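Local coordinates for aminoglycoside N(3)-acetyltransferase (Streptomyces griseus, PDB 7LAP) that transfers an acetyl group from acetyl-coenzyme A to the 3-amino group of aminoglycoside antibiotics, giving resistance to them, at the interface of chains A and B. Sequence-based numbering; all coordinates share one arbitrary frame. Chains: chain A/B, Aminoglycoside N(3)-acetyltransferase.

Contact 1: the interface of chains A and B. Residues chain A 92, 96, 99-100; chain B 15, 19-21.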
ATOM      1  N   TRP A  92      -8.055  15.402  22.598  1.00 41.16           N
ATOM      2  CA  TRP A  92      -9.334  14.704  22.493  1.00 39.43           C
ATOM      3  C   TRP A  92     -10.033  14.595  23.855  1.00 41.43           C
ATOM      4  O   TRP A  92      -9.411  14.765  24.903  1.00 39.36           O
ATOM      5  CB  TRP A  92      -9.105  13.297  21.921  1.00 37.38           C
ATOM      6  CG  TRP A  92      -8.622  13.292  20.499  1.00 38.14           C
ATOM      7  CD1 TRP A  92      -8.457  14.380  19.673  1.00 38.98           C
ATOM      8  CD2 TRP A  92      -8.221  12.144  19.736  1.00 40.85           C
ATOM      9  NE1 TRP A  92      -7.981  13.966  18.437  1.00 38.41           N
ATOM     10  CE2 TRP A  92      -7.844  12.601  18.448  1.00 39.98           C
ATOM     11  CE3 TRP A  92      -8.161  10.771  20.010  1.00 39.13           C
ATOM     12  CZ2 TRP A  92      -7.375  11.737  17.455  1.00 38.72           C
ATOM     13  CZ3 TRP A  92      -7.709   9.910  19.013  1.00 42.85           C
ATOM     14  CH2 TRP A  92      -7.312  10.399  17.758  1.00 40.92           C
ATOM     15  N   TRP A  96     -11.325   9.230  24.943  1.00 39.97           N
ATOM     16  CA  TRP A  96     -10.693   8.895  23.677  1.00 38.32           C
ATOM     17  C   TRP A  96      -9.182   8.829  23.834  1.00 37.91           C
ATOM     18  O   TRP A  96      -8.555   7.922  23.304  1.00 36.46           O
ATOM     19  CB  TRP A  96     -11.057   9.914  22.592  1.00 37.53           C
ATOM     20  CG  TRP A  96     -12.518   9.983  22.267  1.00 38.01           C
ATOM     21  CD1 TRP A  96     -13.558   9.405  22.958  1.00 39.90           C
ATOM     22  CD2 TRP A  96     -13.109  10.704  21.180  1.00 37.74           C
ATOM     23  NE1 TRP A  96     -14.754   9.734  22.359  1.00 40.17           N
ATOM     24  CE2 TRP A  96     -14.505  10.528  21.268  1.00 42.09           C
ATOM     25  CE3 TRP A  96     -12.587  11.483  20.141  1.00 40.98           C
ATOM     26  CZ2 TRP A  96     -15.386  11.091  20.352  1.00 43.75           C
ATOM     27  CZ3 TRP A  96     -13.460  12.039  19.235  1.00 41.86           C
ATOM     28  CH2 TRP A  96     -14.846  11.844  19.349  1.00 42.66           C
ATOM     29  N   ALA A  99      -8.091   5.634  25.527  1.00 39.71           N
ATOM     30  CA  ALA A  99      -8.113   4.476  24.646  1.00 39.88           C
ATOM     31  C   ALA A  99      -6.862   4.423  23.754  1.00 42.34           C
ATOM     32  O   ALA A  99      -6.253   3.351  23.581  1.00 38.93           O
ATOM     33  CB  ALA A  99      -9.390   4.505  23.807  1.00 39.72           C
ATOM     34  N   VAL A 100      -6.455   5.563  23.182  1.00 37.47           N
ATOM     35  CA  VAL A 100      -5.195   5.602  22.425  1.00 38.36           C
ATOM     36  C   VAL A 100      -4.026   5.207  23.321  1.00 41.85           C
ATOM     37  O   VAL A 100      -3.197   4.368  22.954  1.00 39.21           O
ATOM     38  CB  VAL A 100      -4.966   6.996  21.801  1.00 39.20           C
ATOM     39  CG1 VAL A 100      -3.573   7.081  21.143  1.00 37.19           C
ATOM     40  CG2 VAL A 100      -6.058   7.324  20.779  1.00 38.08           C
TER
ATOM     41  N   LEU B  15     -13.555   9.584  13.571  1.00 47.39           N
ATOM     42  CA  LEU B  15     -13.820   9.625  15.010  1.00 46.75           C
ATOM     43  C   LEU B  15     -15.310   9.839  15.284  1.00 46.68           C
ATOM     44  O   LEU B  15     -15.907   9.136  16.101  1.00 45.10           O
ATOM     45  CB  LEU B  15     -12.993  10.731  15.659  1.00 48.91           C
ATOM     46  CG  LEU B  15     -11.489  10.433  15.811  1.00 48.93           C
ATOM     47  CD1 LEU B  15     -10.744  11.727  16.143  1.00 51.84           C
ATOM     48  CD2 LEU B  15     -11.254   9.351  16.858  1.00 46.72           C
ATOM     49  N   ASP B  19     -17.845   7.299  17.192  1.00 41.97           N
ATOM     50  CA  ASP B  19     -17.887   7.944  18.512  1.00 45.03           C
ATOM     51  C   ASP B  19     -16.607   7.690  19.311  1.00 44.56           C
ATOM     52  O   ASP B  19     -16.632   7.367  20.500  1.00 42.27           O
ATOM     53  CB  ASP B  19     -19.111   7.497  19.305  1.00 56.32           C
ATOM     54  CG  ASP B  19     -19.489   8.503  20.374  1.00 74.68           C
ATOM     55  OD1 ASP B  19     -19.439   9.735  20.100  1.00 75.82           O
ATOM     56  OD2 ASP B  19     -19.827   8.058  21.486  1.00 84.11           O
ATOM     57  N   GLY B  20     -15.473   7.851  18.648  1.00 42.80           N
ATOM     58  CA  GLY B  20     -14.206   7.737  19.308  1.00 44.55           C
ATOM     59  C   GLY B  20     -13.417   6.598  18.717  1.00 44.55           C
ATOM     60  O   GLY B  20     -13.925   5.838  17.880  1.00 40.25           O
ATOM     61  N   PRO B  21     -12.163   6.461  19.160  1.00 41.65           N
ATOM     62  CA  PRO B  21     -11.286   5.396  18.645  1.00 42.27           C
ATOM     63  C   PRO B  21     -11.880   4.004  18.810  1.00 41.77           C
ATOM     64  O   PRO B  21     -12.535   3.687  19.808  1.00 39.71           O
ATOM     65  CB  PRO B  21     -10.009   5.533  19.493  1.00 42.53           C
ATOM     66  CG  PRO B  21     -10.082   6.938  20.105  1.00 43.78           C
ATOM     67  CD  PRO B  21     -11.555   7.212  20.271  1.00 43.07           C
TER
HETATM   68  O   HOH W   1     -17.251   8.651  23.035  1.00 60.00           O

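Contact 2: the interface of chains A and B. Residues chain A 85, 100, 103-105; chain B 53, 55-56.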
ATOM      1  N   PRO A  85      -0.533   7.815  16.085  1.00 41.48           N
ATOM      2  CA  PRO A  85      -1.524   8.690  16.720  1.00 41.66           C
ATOM      3  C   PRO A  85      -1.278  10.128  16.302  1.00 36.77           C
ATOM      4  O   PRO A  85      -0.125  10.559  16.210  1.00 38.96           O
ATOM      5  CB  PRO A  85      -1.282   8.494  18.227  1.00 39.61           C
ATOM      6  CG  PRO A  85       0.061   7.901  18.334  1.00 37.08           C
ATOM      7  CD  PRO A  85       0.335   7.139  17.075  1.00 37.20           C
ATOM      8  N   VAL A 100      -6.455   5.563  23.182  1.00 37.47           N
ATOM      9  CA  VAL A 100      -5.195   5.602  22.425  1.00 38.36           C
ATOM     10  C   VAL A 100      -4.026   5.207  23.321  1.00 41.85           C
ATOM     11  O   VAL A 100      -3.197   4.368  22.954  1.00 39.21           O
ATOM     12  CB  VAL A 100      -4.966   6.996  21.801  1.00 39.20           C
ATOM     13  CG1 VAL A 100      -3.573   7.081  21.143  1.00 37.19           C
ATOM     14  CG2 VAL A 100      -6.058   7.324  20.779  1.00 38.08           C
ATOM     15  N   HIS A 103      -4.221   1.454  24.125  1.00 41.79           N
ATOM     16  CA  HIS A 103      -4.388   0.457  23.066  1.00 39.80           C
ATOM     17  C   HIS A 103      -3.733   0.757  21.723  1.00 39.43           C
ATOM     18  O   HIS A 103      -3.709  -0.141  20.880  1.00 39.33           O
ATOM     19  CB  HIS A 103      -5.885   0.200  22.811  1.00 37.81           C
ATOM     20  CG  HIS A 103      -6.613  -0.267  24.023  1.00 40.58           C
ATOM     21  ND1 HIS A 103      -6.353  -1.487  24.607  1.00 45.56           N
ATOM     22  CD2 HIS A 103      -7.545   0.335  24.804  1.00 42.14           C
ATOM     23  CE1 HIS A 103      -7.118  -1.634  25.679  1.00 45.13           C
ATOM     24  NE2 HIS A 103      -7.842  -0.538  25.823  1.00 44.20           N
ATOM     25  N   HIS A 104      -3.235   1.956  21.463  1.00 38.72           N
ATOM     26  CA  HIS A 104      -2.630   2.165  20.152  1.00 36.34           C
ATOM     27  C   HIS A 104      -1.360   1.320  20.046  1.00 39.95           C
ATOM     28  O   HIS A 104      -0.527   1.359  20.951  1.00 39.75           O
ATOM     29  CB  HIS A 104      -2.347   3.649  19.949  1.00 35.38           C
ATOM     30  CG  HIS A 104      -2.109   4.023  18.523  1.00 35.86           C
ATOM     31  ND1 HIS A 104      -3.006   4.761  17.784  1.00 38.14           N
ATOM     32  CD2 HIS A 104      -1.078   3.732  17.688  1.00 35.49           C
ATOM     33  CE1 HIS A 104      -2.538   4.924  16.558  1.00 35.85           C
ATOM     34  NE2 HIS A 104      -1.370   4.305  16.473  1.00 35.68           N
ATOM     35  N   PRO A 105      -1.204   0.489  19.012  1.00 40.74           N
ATOM     36  CA  PRO A 105      -0.014  -0.375  18.961  1.00 39.47           C
ATOM     37  C   PRO A 105       1.265   0.424  18.725  1.00 37.19           C
ATOM     38  O   PRO A 105       1.261   1.479  18.089  1.00 36.55           O
ATOM     39  CB  PRO A 105      -0.299  -1.323  17.786  1.00 38.41           C
ATOM     40  CG  PRO A 105      -1.220  -0.494  16.869  1.00 38.47           C
ATOM     41  CD  PRO A 105      -2.093   0.272  17.850  1.00 38.04           C
TER
ATOM     42  N   TYR B  53     -12.712   5.204  13.241  1.00 37.87           N
ATOM     43  CA  TYR B  53     -11.294   5.524  13.455  1.00 38.05           C
ATOM     44  C   TYR B  53     -10.657   4.347  14.178  1.00 38.56           C
ATOM     45  O   TYR B  53     -10.886   4.137  15.374  1.00 37.82           O
ATOM     46  CB  TYR B  53     -11.125   6.834  14.240  1.00 44.39           C
ATOM     47  CG  TYR B  53      -9.645   7.074  14.467  1.00 51.05           C
ATOM     48  CD1 TYR B  53      -8.840   7.625  13.475  1.00 54.98           C
ATOM     49  CD2 TYR B  53      -9.036   6.668  15.652  1.00 47.19           C
ATOM     50  CE1 TYR B  53      -7.442   7.791  13.681  1.00 59.69           C
ATOM     51  CE2 TYR B  53      -7.667   6.816  15.855  1.00 50.37           C
ATOM     52  CZ  TYR B  53      -6.868   7.374  14.880  1.00 59.18           C
ATOM     53  OH  TYR B  53      -5.488   7.480  15.139  1.00 62.93           O
ATOM     54  N   SER B  55      -7.688   2.593  15.864  1.00 37.65           N
ATOM     55  CA  SER B  55      -6.426   2.968  16.505  0.50 39.82           C
ATOM     56  C   SER B  55      -5.357   1.959  16.105  1.00 37.48           C
ATOM     57  O   SER B  55      -5.324   0.838  16.627  1.00 37.77           O
ATOM     58  CB  SER B  55      -6.610   3.008  18.021  0.50 40.94           C
ATOM     59  OG  SER B  55      -5.385   3.229  18.704  0.50 41.06           O
ATOM     60  N   GLY B  56      -4.490   2.332  15.173  1.00 38.30           N
ATOM     61  CA  GLY B  56      -3.454   1.428  14.695  1.00 37.37           C
ATOM     62  C   GLY B  56      -3.696   0.877  13.312  1.00 40.35           C
ATOM     63  O   GLY B  56      -2.860   0.107  12.815  1.00 39.68           O
TER
HETATM   64  O   HOH W   2      -6.105  -0.562  19.142  1.00 38.61           O
HETATM   65  O   HOH W   3      -5.230   6.334  17.774  1.00 61.36           O

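Contact 1: the interface of chains A and B
A:Trp96, on helix 94-103, lies over B:Gly20 and B:Pro21, which follow B:Asp19 in the link after the N-terminal helix (7-18) of the other subunit. Both chains are copies of an Antibiotic_NAT family acetyltransferase, and the two-fold symmetry repeats this largely aromatic-aliphatic patch with the chains exchanged.

The main packing is of CH-pi type. The CA of B:Gly20 sits over the middle of the A:Trp96 indole, 3.4 Å from CE2, close enough to contact both the five- and six-membered rings. On the same face, CD of B:Pro21 lies nearer the rim, 3.5 Å from CG of A:Trp96. The pyrrolidine and the tryptophan side chain cross at about a right angle, and CD of B:Pro21 also lies against CB of A:Trp96. With CG beside its own backbone N (chi1 -62°), A:Trp96 lays its indole along this backbone turn.

A second CH-pi contact is made by B:Leu15, whose methyl CD1 rests off-centre over the six-membered ring of A:Trp92, 3.6 Å from CZ2. The two indoles are steeply inclined to one another, and the leucine fits into the angle between them: its CB comes within 3.8 Å of CZ3 on the benzo rim of A:Trp96, from the side on which B:Gly20 lies.

Further aliphatic contacts surround B:Pro21. Its CG is 4.0 Å from CZ3 of A:Trp92, and the CG2 methyl of A:Val100 approaches that same proline carbon, one turn of helix beyond A:Trp96.

Polar contact passes through water 1, which lies in the plane of the A:Trp96 ring at its edge. NE1 of A:Trp96 gives water 1 a nearly straight hydrogen bond of 2.8 Å (170° at the hydrogen), and the water bonds in turn to the backbone O of B:Asp19 at 2.9 Å. Its link to the carboxylate OD2 of B:Asp19 is weak.

Contact 2: the interface of chains A and B
The loop joining helices 48-51 and 57-69 of chain B, which carries B:Tyr53, B:Ser55 and B:Gly56, meets the segment leaving helix 94-103 of chain A at A:His104. The imidazole ND1 of A:His104 and the hydroxyl OG of B:Ser55 are 3.0 Å apart, a close polar contact over the ring; OG stands well out of the imidazole plane, and the pair is at best a weak, poorly directed hydrogen bond. The well-placed partner is water 3, in the ring plane and 2.7 Å from ND1 of A:His104, with a bent bond (144° at the hydrogen). This water also bonds to the phenol OH of B:Tyr53 at 2.9 Å, and so bridges the imidazole ND1 to the phenol oxygen, lying in the plane of both rings; its link to OG of B:Ser55 is weak.

The imidazole faces are occupied from both sides. Backbone N of B:Gly56 lies above one, 3.5 Å from CE1 of A:His104, while CD of A:Pro85 from the histidine's own chain backs the other. At chi1 -163° the imidazole of A:His104 points away from the end of the helix and lays one face against the loop of chain B.

Beside the histidine, CD of A:Pro105 packs 3.6 Å from CA of B:Gly56. Water 2 links the backbone O of A:His103 to that of B:Ser55, 3.0 Å from each. Through these direct and water-borne contacts the patch probably helps to fix the loop of one subunit against the helix end of the other.

The C-alpha centres of contact 1 and contact 2 lie about 9 Å apart, and both contacts include A:Val100. Helix 94-103 of chain A runs through both: A:Trp96 near its start, with A:Trp92 just ahead of the helix, supplies the aromatic surface of contact 1, and its C-terminal end leads into the more hydrated contact 2. Chain B answers with two separate stretches, the N-terminal helix with its following link and the loop before helix 57-69. The helix and the segments at its two ends are thus met by two parts of the partner, and symmetry doubles the arrangement. This would suit a stable dimer, though the structure alone does not prove one in solution.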